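PDB 6GTQ: N-acetyltransferase from Escherichia coli, which probably transfers an acetyl group from acetyl-coenzyme A to an amino group of its acceptor, as enzymes of the GNAT family do. Local coordinates for residues Q21-G26 against L62-L67; H117-V122 against K168-L173; H132-E137 against L150-L155; T145-L150 against N161-P166. The protein carries 1 engineered substitution. One frame throughout, in Å; residues are numbered along the deposited sequence.

Interaction 1 (Q21-G26 against L62-L67). With ACT (acetate ion), chain H.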
loop_
_atom_site.group_PDB
_atom_site.type_symbol
_atom_site.label_atom_id
_atom_site.label_comp_id
_atom_site.label_asym_id
_atom_site.label_seq_id
_atom_site.Cartn_x
_atom_site.Cartn_y
_atom_site.Cartn_z
ATOM N N GLN A 21 0.359 -4.286 21.192
ATOM C CA GLN A 21 1.630 -4.353 21.928
ATOM C C GLN A 21 2.578 -5.489 21.523
ATOM O O GLN A 21 3.787 -5.257 21.450
ATOM C CB GLN A 21 1.392 -4.388 23.449
ATOM C CG GLN A 21 0.922 -3.047 24.051
ATOM C CD GLN A 21 1.829 -1.848 23.811
ATOM O OE1 GLN A 21 1.361 -0.732 23.548
ATOM N NE2 GLN A 21 3.140 -2.039 23.904
ATOM N N ARG A 22 2.044 -6.695 21.258
ATOM C CA ARG A 22 2.839 -7.867 20.885
ATOM C C ARG A 22 3.449 -7.814 19.471
ATOM O O ARG A 22 4.426 -8.525 19.227
ATOM C CB ARG A 22 2.016 -9.150 21.068
ATOM N N PHE A 23 2.884 -6.990 18.551
ATOM C CA PHE A 23 3.320 -6.857 17.152
ATOM C C PHE A 23 4.823 -6.602 16.994
ATOM O O PHE A 23 5.379 -5.744 17.684
ATOM C CB PHE A 23 2.496 -5.783 16.406
ATOM C CG PHE A 23 2.807 -5.626 14.926
ATOM C CD1 PHE A 23 2.144 -6.389 13.974
ATOM C CD2 PHE A 23 3.740 -4.690 14.488
ATOM C CE1 PHE A 23 2.436 -6.249 12.617
ATOM C CE2 PHE A 23 4.032 -4.555 13.129
ATOM C CZ PHE A 23 3.373 -5.330 12.204
ATOM N N ASP A 24 5.464 -7.367 16.081
ATOM C CA ASP A 24 6.886 -7.292 15.748
ATOM C C ASP A 24 7.141 -7.650 14.292
ATOM O O ASP A 24 7.001 -8.805 13.909
ATOM C CB ASP A 24 7.769 -8.114 16.721
ATOM C CG ASP A 24 9.275 -7.846 16.641
ATOM O OD1 ASP A 24 9.692 -6.980 15.833
ATOM O OD2 ASP A 24 10.034 -8.500 17.389
ATOM N N CYS A 25 7.504 -6.650 13.482
ATOM C CA CYS A 25 7.772 -6.802 12.051
ATOM C C CYS A 25 9.282 -6.827 11.710
ATOM O O CYS A 25 9.643 -7.101 10.564
ATOM C CB CYS A 25 7.022 -5.745 11.240
ATOM S SG CYS A 25 7.706 -4.072 11.365
ATOM N N GLY A 26 10.131 -6.548 12.703
ATOM C CA GLY A 26 11.578 -6.497 12.526
ATOM C C GLY A 26 12.148 -5.101 12.358
ATOM O O GLY A 26 13.366 -4.921 12.443
ATOM N N LEU A 62 -1.649 -8.638 13.079
ATOM C CA LEU A 62 -0.480 -9.338 12.551
ATOM C C LEU A 62 0.063 -8.695 11.262
ATOM O O LEU A 62 0.800 -9.319 10.501
ATOM C CB LEU A 62 -0.763 -10.848 12.371
ATOM C CG LEU A 62 -0.952 -11.674 13.662
ATOM C CD1 LEU A 62 -1.432 -13.061 13.345
ATOM C CD2 LEU A 62 0.318 -11.728 14.498
ATOM N N GLY A 63 -0.272 -7.433 11.064
ATOM C CA GLY A 63 0.138 -6.681 9.892
ATOM C C GLY A 63 -0.764 -5.502 9.644
ATOM O O GLY A 63 -1.927 -5.504 10.056
ATOM N N TYR A 64 -0.221 -4.479 8.977
ATOM C CA TYR A 64 -0.952 -3.261 8.654
ATOM C C TYR A 64 -0.423 -2.525 7.430
ATOM O O TYR A 64 0.708 -2.749 6.984
ATOM C CB TYR A 64 -0.982 -2.309 9.869
ATOM C CG TYR A 64 0.283 -1.513 10.139
ATOM C CD1 TYR A 64 0.482 -0.258 9.560
ATOM C CD2 TYR A 64 1.229 -1.962 11.062
ATOM C CE1 TYR A 64 1.612 0.506 9.852
ATOM C CE2 TYR A 64 2.350 -1.189 11.386
ATOM C CZ TYR A 64 2.539 0.039 10.770
ATOM O OH TYR A 64 3.635 0.803 11.071
ATOM N N TYR A 65 -1.237 -1.600 6.931
ATOM C CA TYR A 65 -0.870 -0.684 5.857
ATOM C C TYR A 65 -1.621 0.636 6.041
ATOM O O TYR A 65 -2.667 0.654 6.685
ATOM C CB TYR A 65 -0.982 -1.301 4.439
ATOM C CG TYR A 65 -2.362 -1.361 3.817
ATOM C CD1 TYR A 65 -2.938 -0.231 3.239
ATOM C CD2 TYR A 65 -3.033 -2.576 3.679
ATOM C CE1 TYR A 65 -4.189 -0.286 2.631
ATOM C CE2 TYR A 65 -4.277 -2.649 3.050
ATOM C CZ TYR A 65 -4.850 -1.499 2.529
ATOM O OH TYR A 65 -6.085 -1.548 1.934
ATOM N N THR A 66 -1.038 1.744 5.568
ATOM C CA THR A 66 -1.648 3.082 5.638
ATOM C C THR A 66 -1.764 3.690 4.244
ATOM O O THR A 66 -0.856 3.535 3.431
ATOM C CB THR A 66 -0.939 4.029 6.640
ATOM O OG1 THR A 66 0.370 4.358 6.165
ATOM C CG2 THR A 66 -0.879 3.472 8.054
ATOM N N LEU A 67 -2.891 4.372 3.978
ATOM C CA LEU A 67 -3.184 5.072 2.729
ATOM C C LEU A 67 -3.550 6.515 2.987
ATOM O O LEU A 67 -4.180 6.844 4.007
ATOM C CB LEU A 67 -4.400 4.455 2.015
ATOM C CG LEU A 67 -4.290 3.107 1.352
ATOM C CD1 LEU A 67 -5.635 2.706 0.806
ATOM C CD2 LEU A 67 -3.256 3.104 0.225
HETATM C C ACT H . 0.307 7.618 4.477
HETATM O O ACT H . -0.188 6.531 4.623
HETATM O OXT ACT H . 0.361 8.489 5.347
HETATM C CH3 ACT H . 0.910 7.911 3.109
#
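Phe23 meets Leu62, Gly63 and Tyr64 in a buried, apolar contact in which a loop residue sets the edge of its ring against the backbone of an inner strand of the sheet. Segment 21-26 lies in the loop between strand 8-11 and helix 28-36, and segment 62-67 belongs to strand 61-74. Evidence for an edge-on approach comes from the ring plane: Phe23 CE1 points at the peptide link, 3.3 Å from Gly63 N and 3.7 Å from Leu62 C, with both atoms near that plane. The first torsion explains the reach, since CG stands anti to the backbone N (chi1 -176°) and the ring extends from the loop down to the strand. Leu62 and Gly63 both face Leu52 across the sheet, a classic beta bulge, so the aromatic edge lands where the strand is irregular. Phe23 CE1 also lies 3.6 Å from Gly63 CA. Next along, Phe23 CE2 meets Tyr64 CE2 at 4.1 Å, approaching the tyrosine at its edge. The two ring planes are inclined at 52°, an oblique pair. Leu34 of helix 28-36 touches both rings. On the loop side an Asx turn follows Phe23: Gly26 N donates to Asp24 OD1 at 3.2 Å, from above the carboxylate plane. Farther along the strand, Thr66 OG1 donates to an acetate ion, probably from the crystallisation liquor. No hydrogen bond joins the two segments, which implies that their fit rests on shape and van der Waals contact; Tyr64 OH is hydrogen-bonded to Leu30 O, and the Asp24-Gly26 bond stays inside the loop.

Interaction 2 (H117-V122 against K168-L173)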
loop_
_atom_site.group_PDB
_atom_site.type_symbol
_atom_site.label_atom_id
_atom_site.label_comp_id
_atom_site.label_asym_id
_atom_site.label_seq_id
_atom_site.Cartn_x
_atom_site.Cartn_y
_atom_site.Cartn_z
ATOM N N HIS A 117 -4.917 -5.725 -1.613
ATOM C CA HIS A 117 -6.066 -5.179 -0.893
ATOM C C HIS A 117 -6.079 -3.658 -1.098
ATOM O O HIS A 117 -7.094 -3.099 -1.534
ATOM C CB HIS A 117 -5.997 -5.543 0.594
ATOM C CG HIS A 117 -7.237 -5.172 1.347
ATOM N ND1 HIS A 117 -7.409 -3.910 1.874
ATOM C CD2 HIS A 117 -8.335 -5.909 1.627
ATOM C CE1 HIS A 117 -8.592 -3.918 2.459
ATOM N NE2 HIS A 117 -9.184 -5.100 2.342
ATOM N N ALA A 118 -4.923 -3.018 -0.854
ATOM C CA ALA A 118 -4.679 -1.586 -1.050
ATOM C C ALA A 118 -5.051 -1.165 -2.467
ATOM O O ALA A 118 -5.825 -0.218 -2.633
ATOM C CB ALA A 118 -3.219 -1.258 -0.771
ATOM N N MET A 119 -4.561 -1.912 -3.480
ATOM C CA MET A 119 -4.834 -1.675 -4.896
ATOM C C MET A 119 -6.316 -1.733 -5.207
ATOM O O MET A 119 -6.794 -0.916 -5.989
ATOM C CB MET A 119 -4.079 -2.684 -5.760
ATOM C CG MET A 119 -2.620 -2.379 -5.895
ATOM S SD MET A 119 -1.900 -3.648 -6.917
ATOM C CE MET A 119 -0.237 -3.130 -6.912
ATOM N N ASN A 120 -7.049 -2.670 -4.582
ATOM C CA ASN A 120 -8.493 -2.823 -4.766
ATOM C C ASN A 120 -9.274 -1.633 -4.166
ATOM O O ASN A 120 -10.289 -1.226 -4.729
ATOM C CB ASN A 120 -8.983 -4.173 -4.206
ATOM C CG ASN A 120 -10.438 -4.445 -4.496
ATOM O OD1 ASN A 120 -10.824 -4.739 -5.628
ATOM N ND2 ASN A 120 -11.283 -4.328 -3.484
ATOM N N VAL A 121 -8.783 -1.073 -3.043
ATOM C CA VAL A 121 -9.366 0.088 -2.362
ATOM C C VAL A 121 -9.174 1.309 -3.264
ATOM O O VAL A 121 -10.136 2.032 -3.519
ATOM C CB VAL A 121 -8.768 0.280 -0.928
ATOM C CG1 VAL A 121 -9.064 1.673 -0.362
ATOM C CG2 VAL A 121 -9.253 -0.811 0.028
ATOM N N VAL A 122 -7.939 1.504 -3.765
ATOM C CA VAL A 122 -7.519 2.576 -4.683
ATOM C C VAL A 122 -8.303 2.467 -6.019
ATOM O O VAL A 122 -8.700 3.490 -6.583
ATOM C CB VAL A 122 -5.962 2.543 -4.879
ATOM C CG1 VAL A 122 -5.499 3.456 -6.016
ATOM C CG2 VAL A 122 -5.228 2.899 -3.583
ATOM N N LYS A 168 -4.850 1.596 -14.369
ATOM C CA LYS A 168 -5.142 0.713 -15.492
ATOM C C LYS A 168 -4.558 -0.690 -15.297
ATOM O O LYS A 168 -5.201 -1.672 -15.674
ATOM C CB LYS A 168 -4.727 1.351 -16.824
ATOM C CG LYS A 168 -5.928 1.786 -17.660
ATOM C CD LYS A 168 -5.613 2.945 -18.612
ATOM C CE LYS A 168 -6.845 3.385 -19.371
ATOM N NZ LYS A 168 -6.652 4.697 -20.046
ATOM N N SER A 169 -3.387 -0.788 -14.641
ATOM C CA SER A 169 -2.740 -2.062 -14.299
ATOM C C SER A 169 -3.499 -2.751 -13.167
ATOM O O SER A 169 -3.569 -3.972 -13.145
ATOM C CB SER A 169 -1.292 -1.839 -13.889
ATOM O OG SER A 169 -0.535 -1.323 -14.966
ATOM N N ILE A 170 -4.073 -1.973 -12.247
ATOM C CA ILE A 170 -4.873 -2.494 -11.132
ATOM C C ILE A 170 -6.174 -3.092 -11.687
ATOM O O ILE A 170 -6.562 -4.198 -11.302
ATOM C CB ILE A 170 -5.118 -1.420 -10.030
ATOM C CG1 ILE A 170 -3.777 -0.921 -9.425
ATOM C CG2 ILE A 170 -6.041 -1.977 -8.941
ATOM C CD1 ILE A 170 -3.873 0.346 -8.485
ATOM N N GLU A 171 -6.818 -2.373 -12.618
ATOM C CA GLU A 171 -8.028 -2.806 -13.307
ATOM C C GLU A 171 -7.754 -4.157 -14.007
ATOM O O GLU A 171 -8.546 -5.080 -13.835
ATOM C CB GLU A 171 -8.478 -1.724 -14.302
ATOM C CG GLU A 171 -9.727 -2.070 -15.098
ATOM C CD GLU A 171 -10.217 -0.952 -15.999
ATOM O OE1 GLU A 171 -9.442 -0.504 -16.874
ATOM O OE2 GLU A 171 -11.381 -0.523 -15.826
ATOM N N LEU A 172 -6.595 -4.287 -14.708
ATOM C CA LEU A 172 -6.146 -5.517 -15.368
ATOM C C LEU A 172 -6.041 -6.698 -14.397
ATOM O O LEU A 172 -6.391 -7.822 -14.764
ATOM C CB LEU A 172 -4.777 -5.311 -16.060
ATOM C CG LEU A 172 -4.735 -4.535 -17.386
ATOM C CD1 LEU A 172 -3.296 -4.235 -17.798
ATOM C CD2 LEU A 172 -5.462 -5.278 -18.495
ATOM N N LEU A 173 -5.547 -6.439 -13.173
ATOM C CA LEU A 173 -5.384 -7.416 -12.098
ATOM C C LEU A 173 -6.725 -8.021 -11.626
ATOM O O LEU A 173 -6.780 -9.225 -11.365
ATOM C CB LEU A 173 -4.609 -6.781 -10.920
ATOM C CG LEU A 173 -4.290 -7.667 -9.691
ATOM C CD1 LEU A 173 -3.260 -8.753 -10.018
ATOM C CD2 LEU A 173 -3.797 -6.823 -8.540
#
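Met119 packs on Ile170 and Leu173 where two helices cross. Helix 110-129 is the connection of a beta-alpha-beta crossover between the parallel, adjacent strands 90-101 and 133-137 of the GNAT fold, and the C-terminal helix 167-175 lies across it. The segment axes approach to 9.8 Å with a signed crossing angle of -112°, so the helices are steeply inclined and meet over a short patch. Apolar side-chain contacts join Met119 and Val122 to Ile170 and Leu173. The Met119 chain is extended beyond CG and runs obliquely past Ile170, with CG 4.0 Å from Ile170 CD1. Its sulfur then reaches the second helix one turn on, Met119 SD lying 4.0 Å from Leu173 CD2, where the two side chains cross at about a right angle. Val122 adds a looser touch through CG1, 4.3 Å from Ile170 CD1. Phe165 of the preceding strand touches both Met119 and Ile170, joining this helix pair to the sheet. Polar bonding takes no part between the segments, although Ser169 OG is hydrogen-bonded to the backbone of a neighbouring subunit. The remaining contact is of side chain on backbone: the branch methyl Ile170 CG2 abuts the helix itself, 3.2 Å from Met119 O.

Interaction 3 (H132-E137 against L150-L155)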
loop_
_atom_site.group_PDB
_atom_site.type_symbol
_atom_site.label_atom_id
_atom_site.label_comp_id
_atom_site.label_asym_id
_atom_site.label_seq_id
_atom_site.Cartn_x
_atom_site.Cartn_y
_atom_site.Cartn_z
ATOM N N HIS A 132 -5.514 8.326 -10.809
ATOM C CA HIS A 132 -4.704 7.690 -11.851
ATOM C C HIS A 132 -3.612 6.706 -11.458
ATOM O O HIS A 132 -3.010 6.078 -12.319
ATOM C CB HIS A 132 -4.159 8.755 -12.798
ATOM C CG HIS A 132 -5.222 9.649 -13.344
ATOM N ND1 HIS A 132 -5.173 11.020 -13.234
ATOM C CD2 HIS A 132 -6.383 9.364 -13.975
ATOM C CE1 HIS A 132 -6.251 11.542 -13.788
ATOM N NE2 HIS A 132 -7.002 10.558 -14.244
ATOM N N GLY A 133 -3.349 6.569 -10.170
ATOM C CA GLY A 133 -2.331 5.632 -9.734
ATOM C C GLY A 133 -2.090 5.540 -8.252
ATOM O O GLY A 133 -2.687 6.268 -7.454
ATOM N N LEU A 134 -1.191 4.612 -7.902
ATOM C CA LEU A 134 -0.748 4.303 -6.553
ATOM C C LEU A 134 0.766 4.462 -6.464
ATOM O O LEU A 134 1.511 3.864 -7.259
ATOM C CB LEU A 134 -1.182 2.867 -6.126
ATOM C CG LEU A 134 -0.674 2.354 -4.765
ATOM C CD1 LEU A 134 -1.295 3.119 -3.585
ATOM C CD2 LEU A 134 -0.920 0.868 -4.606
ATOM N N PHE A 135 1.203 5.282 -5.485
ATOM C CA PHE A 135 2.606 5.515 -5.151
ATOM C C PHE A 135 2.898 4.776 -3.869
ATOM O O PHE A 135 2.016 4.618 -3.034
ATOM C CB PHE A 135 2.914 7.008 -4.986
ATOM C CG PHE A 135 2.962 7.758 -6.291
ATOM C CD1 PHE A 135 1.816 8.334 -6.822
ATOM C CD2 PHE A 135 4.151 7.873 -7.005
ATOM C CE1 PHE A 135 1.865 9.031 -8.037
ATOM C CE2 PHE A 135 4.195 8.558 -8.218
ATOM C CZ PHE A 135 3.053 9.137 -8.722
ATOM N N VAL A 136 4.127 4.303 -3.717
ATOM C CA VAL A 136 4.517 3.553 -2.533
ATOM C C VAL A 136 5.870 4.038 -2.011
ATOM O O VAL A 136 6.695 4.510 -2.790
ATOM C CB VAL A 136 4.425 2.025 -2.788
ATOM C CG1 VAL A 136 5.675 1.462 -3.451
ATOM C CG2 VAL A 136 4.102 1.281 -1.513
ATOM N N GLU A 137 6.060 3.979 -0.688
ATOM C CA GLU A 137 7.294 4.411 -0.025
ATOM C C GLU A 137 8.167 3.210 0.360
ATOM O O GLU A 137 7.730 2.354 1.136
ATOM C CB GLU A 137 6.978 5.289 1.212
ATOM C CG GLU A 137 6.338 6.638 0.897
ATOM C CD GLU A 137 7.153 7.599 0.045
ATOM O OE1 GLU A 137 8.355 7.800 0.341
ATOM O OE2 GLU A 137 6.583 8.161 -0.919
ATOM N N LEU A 150 6.397 -6.844 -7.488
ATOM C CA LEU A 150 4.956 -6.701 -7.603
ATOM C C LEU A 150 4.579 -5.885 -8.843
ATOM O O LEU A 150 3.398 -5.795 -9.158
ATOM C CB LEU A 150 4.361 -6.088 -6.336
ATOM C CG LEU A 150 4.380 -6.939 -5.068
ATOM C CD1 LEU A 150 3.627 -6.229 -3.963
ATOM C CD2 LEU A 150 3.771 -8.324 -5.304
ATOM N N GLY A 151 5.578 -5.325 -9.536
ATOM C CA GLY A 151 5.394 -4.574 -10.775
ATOM C C GLY A 151 5.417 -3.060 -10.672
ATOM O O GLY A 151 5.095 -2.372 -11.650
ATOM N N PHE A 152 5.789 -2.519 -9.497
ATOM C CA PHE A 152 5.872 -1.067 -9.309
ATOM C C PHE A 152 7.074 -0.509 -10.085
ATOM O O PHE A 152 8.126 -1.149 -10.132
ATOM C CB PHE A 152 5.959 -0.707 -7.826
ATOM C CG PHE A 152 4.675 -0.792 -7.038
ATOM C CD1 PHE A 152 4.180 -2.020 -6.611
ATOM C CD2 PHE A 152 4.010 0.360 -6.638
ATOM C CE1 PHE A 152 3.021 -2.094 -5.839
ATOM C CE2 PHE A 152 2.835 0.286 -5.884
ATOM C CZ PHE A 152 2.355 -0.940 -5.480
ATOM N N ILE A 153 6.894 0.643 -10.742
ATOM C CA ILE A 153 7.943 1.275 -11.530
ATOM C C ILE A 153 8.800 2.105 -10.591
ATOM O O ILE A 153 8.268 2.998 -9.935
ATOM C CB ILE A 153 7.378 2.084 -12.751
ATOM C CG1 ILE A 153 6.819 1.139 -13.839
ATOM C CG2 ILE A 153 8.428 3.025 -13.368
ATOM C CD1 ILE A 153 5.330 0.983 -13.810
ATOM N N PRO A 154 10.120 1.828 -10.489
ATOM C CA PRO A 154 10.957 2.633 -9.582
ATOM C C PRO A 154 11.253 4.036 -10.113
ATOM O O PRO A 154 11.629 4.207 -11.279
ATOM C CB PRO A 154 12.225 1.790 -9.419
ATOM C CG PRO A 154 12.308 0.984 -10.666
ATOM C CD PRO A 154 10.915 0.790 -11.188
ATOM N N LEU A 155 11.050 5.042 -9.251
ATOM C CA LEU A 155 11.339 6.443 -9.569
ATOM C C LEU A 155 12.787 6.750 -9.197
ATOM O O LEU A 155 13.385 6.011 -8.417
ATOM C CB LEU A 155 10.325 7.406 -8.923
ATOM C CG LEU A 155 8.867 7.204 -9.342
ATOM C CD1 LEU A 155 7.977 8.268 -8.744
ATOM C CD2 LEU A 155 8.721 7.149 -10.859
#
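Leu134, whose side chain meets Phe152, is tied through its backbone N to Phe165 O by a hydrogen bond between strands 133-137 and 162-166. No hydrogen bond links segments 132-137 and 150-155 directly; side chains bridge them instead. Leu134 has CG anti to the backbone N (chi1 175°), and its CD2 branch comes to the edge of the Phe152 ring, 3.8 Å from Phe152 CZ and near the ring plane. Val136 approaches the same ring obliquely through CG1, 3.8 Å from Phe152 CD2, while its CB lies 3.9 Å from Phe152 CE2. The CD2-CE2-CZ side of the ring is therefore touched by two residues, i and i+2, of one strand. This is the C-terminal part of the GNAT sheet: strands 133-137 and 153-154 are not neighbours, because antiparallel strand 162-166 is inserted between them. Phe165 and Leu163 of that strand also touch Phe152. Just before the ring, Gly151, with its positive phi of 101°, closes helix 141-149 in a Schellman motif. Phe135 and Leu155 form a separate touch: Leu155 CD1 sits in the plane of the Phe135 ring at its edge, 3.8 Å from Phe135 CE2.

Interaction 4 (T145-L150 against N161-P166). Engineered in segment 145-150: Phe147 (natural residue Tyr).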
loop_
_atom_site.group_PDB
_atom_site.type_symbol
_atom_site.label_atom_id
_atom_site.label_comp_id
_atom_site.label_asym_id
_atom_site.label_seq_id
_atom_site.Cartn_x
_atom_site.Cartn_y
_atom_site.Cartn_z
ATOM N N THR A 145 12.973 -3.943 -3.635
ATOM C CA THR A 145 12.999 -5.187 -4.407
ATOM C C THR A 145 11.585 -5.820 -4.372
ATOM O O THR A 145 11.077 -6.239 -5.418
ATOM C CB THR A 145 14.128 -6.101 -3.878
ATOM O OG1 THR A 145 15.376 -5.409 -3.993
ATOM C CG2 THR A 145 14.207 -7.440 -4.607
ATOM N N PHE A 146 10.950 -5.849 -3.178
ATOM C CA PHE A 146 9.598 -6.379 -2.981
ATOM C C PHE A 146 8.571 -5.650 -3.861
ATOM O O PHE A 146 7.762 -6.304 -4.523
ATOM C CB PHE A 146 9.197 -6.320 -1.492
ATOM C CG PHE A 146 7.729 -6.539 -1.211
ATOM C CD1 PHE A 146 7.189 -7.820 -1.202
ATOM C CD2 PHE A 146 6.888 -5.465 -0.937
ATOM C CE1 PHE A 146 5.829 -8.019 -0.938
ATOM C CE2 PHE A 146 5.531 -5.667 -0.690
ATOM C CZ PHE A 146 5.014 -6.942 -0.679
ATOM N N PHE A 147 8.606 -4.305 -3.871
ATOM C CA PHE A 147 7.680 -3.518 -4.674
ATOM C C PHE A 147 7.948 -3.678 -6.167
ATOM O O PHE A 147 6.986 -3.760 -6.928
ATOM C CB PHE A 147 7.620 -2.053 -4.217
ATOM C CG PHE A 147 6.901 -1.899 -2.893
ATOM C CD1 PHE A 147 5.575 -2.298 -2.750
ATOM C CD2 PHE A 147 7.544 -1.338 -1.794
ATOM C CE1 PHE A 147 4.918 -2.178 -1.523
ATOM C CE2 PHE A 147 6.886 -1.212 -0.568
ATOM C CZ PHE A 147 5.581 -1.642 -0.436
ATOM N N LYS A 148 9.237 -3.824 -6.573
ATOM C CA LYS A 148 9.640 -4.074 -7.964
ATOM C C LYS A 148 9.101 -5.421 -8.460
ATOM O O LYS A 148 8.662 -5.510 -9.605
ATOM C CB LYS A 148 11.170 -4.027 -8.129
ATOM C CG LYS A 148 11.733 -2.637 -8.381
ATOM C CD LYS A 148 13.015 -2.705 -9.188
ATOM C CE LYS A 148 14.190 -2.064 -8.488
ATOM N NZ LYS A 148 14.919 -3.020 -7.607
ATOM N N SER A 149 9.111 -6.462 -7.589
ATOM C CA SER A 149 8.611 -7.812 -7.902
ATOM C C SER A 149 7.084 -7.846 -8.058
ATOM O O SER A 149 6.542 -8.755 -8.692
ATOM C CB SER A 149 9.081 -8.830 -6.866
ATOM O OG SER A 149 8.428 -8.660 -5.619
ATOM N N LEU A 150 6.397 -6.844 -7.488
ATOM C CA LEU A 150 4.956 -6.701 -7.603
ATOM C C LEU A 150 4.579 -5.885 -8.843
ATOM O O LEU A 150 3.398 -5.795 -9.158
ATOM C CB LEU A 150 4.361 -6.088 -6.336
ATOM C CG LEU A 150 4.380 -6.939 -5.068
ATOM C CD1 LEU A 150 3.627 -6.229 -3.963
ATOM C CD2 LEU A 150 3.771 -8.324 -5.304
ATOM N N ASN A 161 12.970 6.782 -3.372
ATOM C CA ASN A 161 12.223 5.985 -2.396
ATOM C C ASN A 161 10.769 5.740 -2.800
ATOM O O ASN A 161 10.032 5.085 -2.060
ATOM C CB ASN A 161 12.307 6.608 -0.989
ATOM C CG ASN A 161 13.701 6.669 -0.405
ATOM O OD1 ASN A 161 14.213 7.746 -0.087
ATOM N ND2 ASN A 161 14.344 5.517 -0.239
ATOM N N ALA A 162 10.352 6.265 -3.960
ATOM C CA ALA A 162 8.993 6.089 -4.463
ATOM C C ALA A 162 8.936 5.164 -5.679
ATOM O O ALA A 162 9.848 5.149 -6.508
ATOM C CB ALA A 162 8.357 7.436 -4.778
ATOM N N LEU A 163 7.870 4.365 -5.747
ATOM C CA LEU A 163 7.581 3.441 -6.841
ATOM C C LEU A 163 6.138 3.679 -7.265
ATOM O O LEU A 163 5.281 3.942 -6.408
ATOM C CB LEU A 163 7.780 1.980 -6.428
ATOM C CG LEU A 163 9.199 1.548 -6.129
ATOM C CD1 LEU A 163 9.378 1.320 -4.640
ATOM C CD2 LEU A 163 9.559 0.305 -6.916
ATOM N N PHE A 164 5.867 3.595 -8.576
ATOM C CA PHE A 164 4.537 3.870 -9.111
ATOM C C PHE A 164 3.844 2.686 -9.795
ATOM O O PHE A 164 4.472 1.957 -10.564
ATOM C CB PHE A 164 4.596 5.078 -10.067
ATOM C CG PHE A 164 3.283 5.437 -10.719
ATOM C CD1 PHE A 164 2.253 6.003 -9.980
ATOM C CD2 PHE A 164 3.074 5.204 -12.074
ATOM C CE1 PHE A 164 1.045 6.347 -10.587
ATOM C CE2 PHE A 164 1.854 5.519 -12.672
ATOM C CZ PHE A 164 0.850 6.094 -11.925
ATOM N N PHE A 165 2.521 2.552 -9.550
ATOM C CA PHE A 165 1.657 1.566 -10.186
ATOM C C PHE A 165 0.373 2.252 -10.711
ATOM O O PHE A 165 -0.376 2.831 -9.917
ATOM C CB PHE A 165 1.334 0.408 -9.241
ATOM C CG PHE A 165 1.029 -0.893 -9.942
ATOM C CD1 PHE A 165 2.039 -1.628 -10.554
ATOM C CD2 PHE A 165 -0.264 -1.403 -9.962
ATOM C CE1 PHE A 165 1.756 -2.838 -11.185
ATOM C CE2 PHE A 165 -0.538 -2.634 -10.561
ATOM C CZ PHE A 165 0.469 -3.339 -11.174
ATOM N N PRO A 166 0.119 2.240 -12.042
ATOM C CA PRO A 166 -1.083 2.916 -12.564
ATOM C C PRO A 166 -2.400 2.195 -12.271
ATOM O O PRO A 166 -2.405 0.988 -12.055
ATOM C CB PRO A 166 -0.810 3.048 -14.073
ATOM C CG PRO A 166 0.554 2.486 -14.300
ATOM C CD PRO A 166 0.900 1.628 -13.132
#
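With chi1 at -72°, Phe147 holds CG anti to its own carbonyl carbon; its ring leads away from strand 162-166, leaving CB to face Leu163. Leu163 CG is likewise anti to its carbonyl carbon, but its chi2 of 109° lies off the usual staggered values and spreads the two methyls toward the helix. Leu163 CD1 is 3.8 Å from Phe147 CB, and Leu163 CD2 is 3.9 Å from Lys148 CG. One leucine fork thus spans consecutive helical residues, crossing Lys148 at about a right angle; Lys148, an exposed residue, touches through its CG. Residue 147 is an engineered phenylalanine replacing the natural tyrosine. One face of the Phe147 ring is covered by Phe146 CD2, 3.8 Å above the centre, and the ring pairs edge-to-face with Phe152. Helix 141-149 connects strands 133-137 and 153-154 of the GNAT sheet, with strand 162-166 inserted antiparallel between those two, so Leu163 projects from an inner strand onto the helix. At the other end of the contact, Leu150 O lies obliquely to the Phe165 ring, 3.9 Å from Phe165 CE1, without a hydrogen bond. The last helical turn has its own tie: Ser149 OG donates to Phe146 O at 2.7 Å, tilted 29° from the carbonyl plane. A basic side chain of a neighbouring subunit also hydrogen-bonds to Ser149 OG.

Interactions 3 and 4 are almost superposed, with centres about 4 Å apart; they share Leu150, and their segments alternate along the chain. Interaction 2 brackets both in sequence, its centre about 12 and 14 Å from theirs. Met119 CE bridges all three, touching Phe152 and Phe165. Interaction 1 comes first along the chain, 20 to 22 Å from the others (centre to centre), across the chain's centre from interactions 2 and 3, and on the same sheet as 3 and 4. A probable hydrogen bond between Tyr65 OH and His117 ND1 connects it with interaction 2. Sheet and helix 110-129 thus join the N-terminal and C-terminal parts of the acetyltransferase fold.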